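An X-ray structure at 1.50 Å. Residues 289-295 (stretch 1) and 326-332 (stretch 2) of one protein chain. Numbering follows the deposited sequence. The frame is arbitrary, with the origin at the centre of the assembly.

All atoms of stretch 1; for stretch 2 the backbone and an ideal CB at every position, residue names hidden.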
# COMPACT_ATOMS: atom_id res chain seq x y z
N ASP A 289 -0.24 -1.16 -6.75
CA ASP A 289 0.14 -1.14 -8.16
C ASP A 289 -0.56 -0.05 -8.97
O ASP A 289 -1.56 0.53 -8.53
CB ASP A 289 -0.18 -2.51 -8.77
CG ASP A 289 0.75 -3.60 -8.28
OD1 ASP A 289 1.98 -3.40 -8.40
OD2 ASP A 289 0.28 -4.65 -7.79
N LEU A 290 -0.04 0.18 -10.18
CA LEU A 290 -0.65 1.10 -11.15
C LEU A 290 -0.81 0.35 -12.47
O LEU A 290 0.13 -0.31 -12.93
CB LEU A 290 0.23 2.34 -11.38
CG LEU A 290 0.02 3.47 -10.36
CD1 LEU A 290 1.25 4.37 -10.30
CD2 LEU A 290 -1.24 4.27 -10.70
N THR A 291 -2.01 0.43 -13.05
CA THR A 291 -2.29 -0.23 -14.33
C THR A 291 -3.00 0.75 -15.28
O THR A 291 -4.23 0.80 -15.33
CB THR A 291 -3.17 -1.48 -14.14
OG1 THR A 291 -4.36 -1.13 -13.44
CG2 THR A 291 -2.42 -2.55 -13.37
N PRO A 292 -2.23 1.54 -16.05
CA PRO A 292 -2.81 2.51 -16.98
C PRO A 292 -3.74 1.87 -18.00
O PRO A 292 -4.67 2.52 -18.49
CB PRO A 292 -1.59 3.12 -17.64
CG PRO A 292 -0.53 3.07 -16.54
CD PRO A 292 -0.77 1.71 -15.91
N ARG A 293 -3.51 0.58 -18.27
CA ARG A 293 -4.37 -0.21 -19.16
C ARG A 293 -4.69 -1.44 -18.32
O ARG A 293 -3.83 -1.92 -17.57
CB ARG A 293 -3.60 -0.62 -20.42
CG ARG A 293 -3.13 0.55 -21.26
CD ARG A 293 -2.59 0.07 -22.60
NE ARG A 293 -1.85 1.11 -23.31
CZ ARG A 293 -2.40 2.01 -24.12
NH1 ARG A 293 -3.72 2.00 -24.31
NH2 ARG A 293 -1.65 2.91 -24.73
N PRO A 294 -5.93 -1.96 -18.42
CA PRO A 294 -6.30 -3.12 -17.59
C PRO A 294 -5.52 -4.37 -17.98
O PRO A 294 -5.11 -4.55 -19.13
CB PRO A 294 -7.80 -3.29 -17.88
CG PRO A 294 -7.95 -2.75 -19.30
CD PRO A 294 -6.99 -1.58 -19.37
N TRP A 295 -5.32 -5.23 -16.99
CA TRP A 295 -4.57 -6.46 -17.18
C TRP A 295 -5.58 -7.57 -17.44
O TRP A 295 -6.45 -7.83 -16.61
CB TRP A 295 -3.77 -6.74 -15.90
CG TRP A 295 -2.90 -7.94 -15.94
CD1 TRP A 295 -2.43 -8.60 -17.05
CD2 TRP A 295 -2.33 -8.60 -14.81
NE1 TRP A 295 -1.63 -9.65 -16.67
CE2 TRP A 295 -1.55 -9.67 -15.30
CE3 TRP A 295 -2.41 -8.39 -13.43
CZ2 TRP A 295 -0.84 -10.52 -14.45
CZ3 TRP A 295 -1.71 -9.24 -12.59
CH2 TRP A 295 -0.92 -10.28 -13.10
N UNK A 326 -17.11 -4.13 -22.91
CA UNK A 326 -15.89 -3.39 -23.11
C UNK A 326 -15.72 -2.39 -21.97
O UNK A 326 -16.64 -2.15 -21.20
CB UNK A 326 -15.90 -2.69 -24.47
N UNK A 327 -14.52 -1.82 -21.87
CA UNK A 327 -14.27 -0.85 -20.81
C UNK A 327 -13.20 0.14 -21.20
O UNK A 327 -12.34 -0.14 -22.03
CB UNK A 327 -13.87 -1.56 -19.52
N UNK A 328 -13.24 1.30 -20.55
CA UNK A 328 -12.23 2.32 -20.74
C UNK A 328 -11.64 2.60 -19.36
O UNK A 328 -12.36 2.86 -18.41
CB UNK A 328 -12.81 3.58 -21.39
N UNK A 329 -10.32 2.51 -19.26
CA UNK A 329 -9.63 2.73 -17.99
C UNK A 329 -8.74 3.95 -18.14
O UNK A 329 -7.97 4.05 -19.10
CB UNK A 329 -8.82 1.50 -17.57
N UNK A 330 -8.82 4.86 -17.18
CA UNK A 330 -7.96 6.02 -17.17
C UNK A 330 -7.45 6.25 -15.77
O UNK A 330 -8.23 6.35 -14.83
CB UNK A 330 -8.69 7.26 -17.69
N UNK A 331 -6.13 6.36 -15.64
CA UNK A 331 -5.50 6.69 -14.37
C UNK A 331 -5.47 8.21 -14.33
O UNK A 331 -4.76 8.84 -15.12
CB UNK A 331 -4.11 6.08 -14.23
N UNK A 332 -6.25 8.80 -13.44
CA UNK A 332 -6.30 10.26 -13.32
C UNK A 332 -5.37 10.75 -12.20
O UNK A 332 -5.62 10.49 -11.02
CB UNK A 332 -7.73 10.72 -13.05

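Stretch 2 is an extended strand throughout, with backbone angles in the beta region, so successive CA-to-CB bonds alternate between facing stretch 1 and turning from it. Stretch 1 runs past it as an irregular segment, closest at P292, whose CA lies 5.6 Å from the CA of position 331.

Position 326 is out of reach of stretch 1, with no atom of it within 5.5 Å of the ideal CB. Nothing visible restricts the choice, and polar side chains would do as well as any. The residue is N326, whose OD1 accepts a hydrogen bond of 2.9 Å from the backbone N of position 327.

Position 327 points toward stretch 1, but its ideal CB also has nothing within 5.5 Å. A small side chain would therefore leave a gap before the P294 ring, the nearest apolar surface; a longer one, such as leucine, isoleucine or methionine, could bridge it. The deposited L327 does so with chi1 in p and chi2 in t, bringing CD1 to 4.4 Å from P294 CG, a loose apolar contact at the end of the interface.

At position 328 the CA-to-CB bond points away and stretch 1 sets no limit on size or charge. It is R328, whose guanidinium is hydrogen-bonded elsewhere in the structure.

Position 329 faces stretch 1 directly. Its ideal CB lies 4.0 Å from P294 CD and 4.4 Å from P292 O, so there is little depth for a long side chain aimed straight ahead, whereas a compact apolar one could spread along the surface. Valine would suit, as would alanine with a looser fit or isoleucine if its extra carbon found room. V329, with chi1 in t, places CG2 3.8 Å from P294 CD and CG1 4.0 Å from T291 O. The backbone is joined to stretch 1 through water: water 2 donates to both P292 O (2.8 Å) and V329 O (3.0 Å), linking two carbonyls that cannot bond to each other.

Position 330 turns away, leaving the choice open to a long polar or charged side chain. R330 folds back, with chi1 and chi2 both in m, so that its NH1 donates to V329 O at 2.8 Å.

Position 331 again points toward stretch 1. Its ideal CB is 4.7 Å from P292 CA and 4.9 Å from L290 CD2, a mainly apolar setting that offers a branched aliphatic side chain contacts in two directions; valine or isoleucine would be natural. V331, with chi1 in t, has the largest covered area of the stretch. Its CG2 reaches P292 CA at 3.6 Å and T291 O at 3.9 Å, while CG1 packs 4.0 Å from L290 CD2. Water 1 accepts from V331 N and donates to P292 O, both at 2.9 Å, so P292 O binds both bridging waters, and no direct hydrogen bond joins the stretches.

Position 332 is out of reach and unconstrained by stretch 1; it is L332, which makes no contact here.

Stretch 2, residues 326-332: NLRVRVL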
# COMPACT_ATOMS: atom_id res chain seq x y z
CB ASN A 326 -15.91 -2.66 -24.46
CG ASN A 326 -14.55 -2.65 -25.14
OD1 ASN A 326 -13.52 -2.59 -24.48
ND2 ASN A 326 -14.55 -2.69 -26.47
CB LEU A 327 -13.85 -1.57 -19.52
CG LEU A 327 -12.42 -2.12 -19.45
CD1 LEU A 327 -12.18 -2.72 -18.05
CD2 LEU A 327 -12.18 -3.16 -20.52
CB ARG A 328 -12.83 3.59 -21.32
CG ARG A 328 -11.79 4.65 -21.62
CD ARG A 328 -12.41 5.94 -22.13
NE ARG A 328 -13.22 6.59 -21.11
CZ ARG A 328 -13.97 7.66 -21.32
NH1 ARG A 328 -14.00 8.24 -22.51
NH2 ARG A 328 -14.68 8.17 -20.32
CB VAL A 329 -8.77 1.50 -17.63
CG1 VAL A 329 -7.90 1.79 -16.41
CG2 VAL A 329 -9.64 0.26 -17.43
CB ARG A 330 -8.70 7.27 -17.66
CG ARG A 330 -9.07 7.22 -19.13
CD ARG A 330 -7.83 7.27 -20.01
NE ARG A 330 -8.18 7.34 -21.43
CZ ARG A 330 -8.33 6.28 -22.22
NH1 ARG A 330 -8.13 5.07 -21.72
NH2 ARG A 330 -8.66 6.43 -23.49
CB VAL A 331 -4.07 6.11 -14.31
CG1 VAL A 331 -3.32 6.68 -13.08
CG2 VAL A 331 -4.11 4.57 -14.27
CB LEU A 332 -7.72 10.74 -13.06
CG LEU A 332 -8.77 10.21 -14.04
CD1 LEU A 332 -10.16 10.68 -13.62
CD2 LEU A 332 -8.45 10.67 -15.46
O HOH W 1 -4.67 5.33 -17.93
O HOH W 2 -6.35 2.12 -20.75
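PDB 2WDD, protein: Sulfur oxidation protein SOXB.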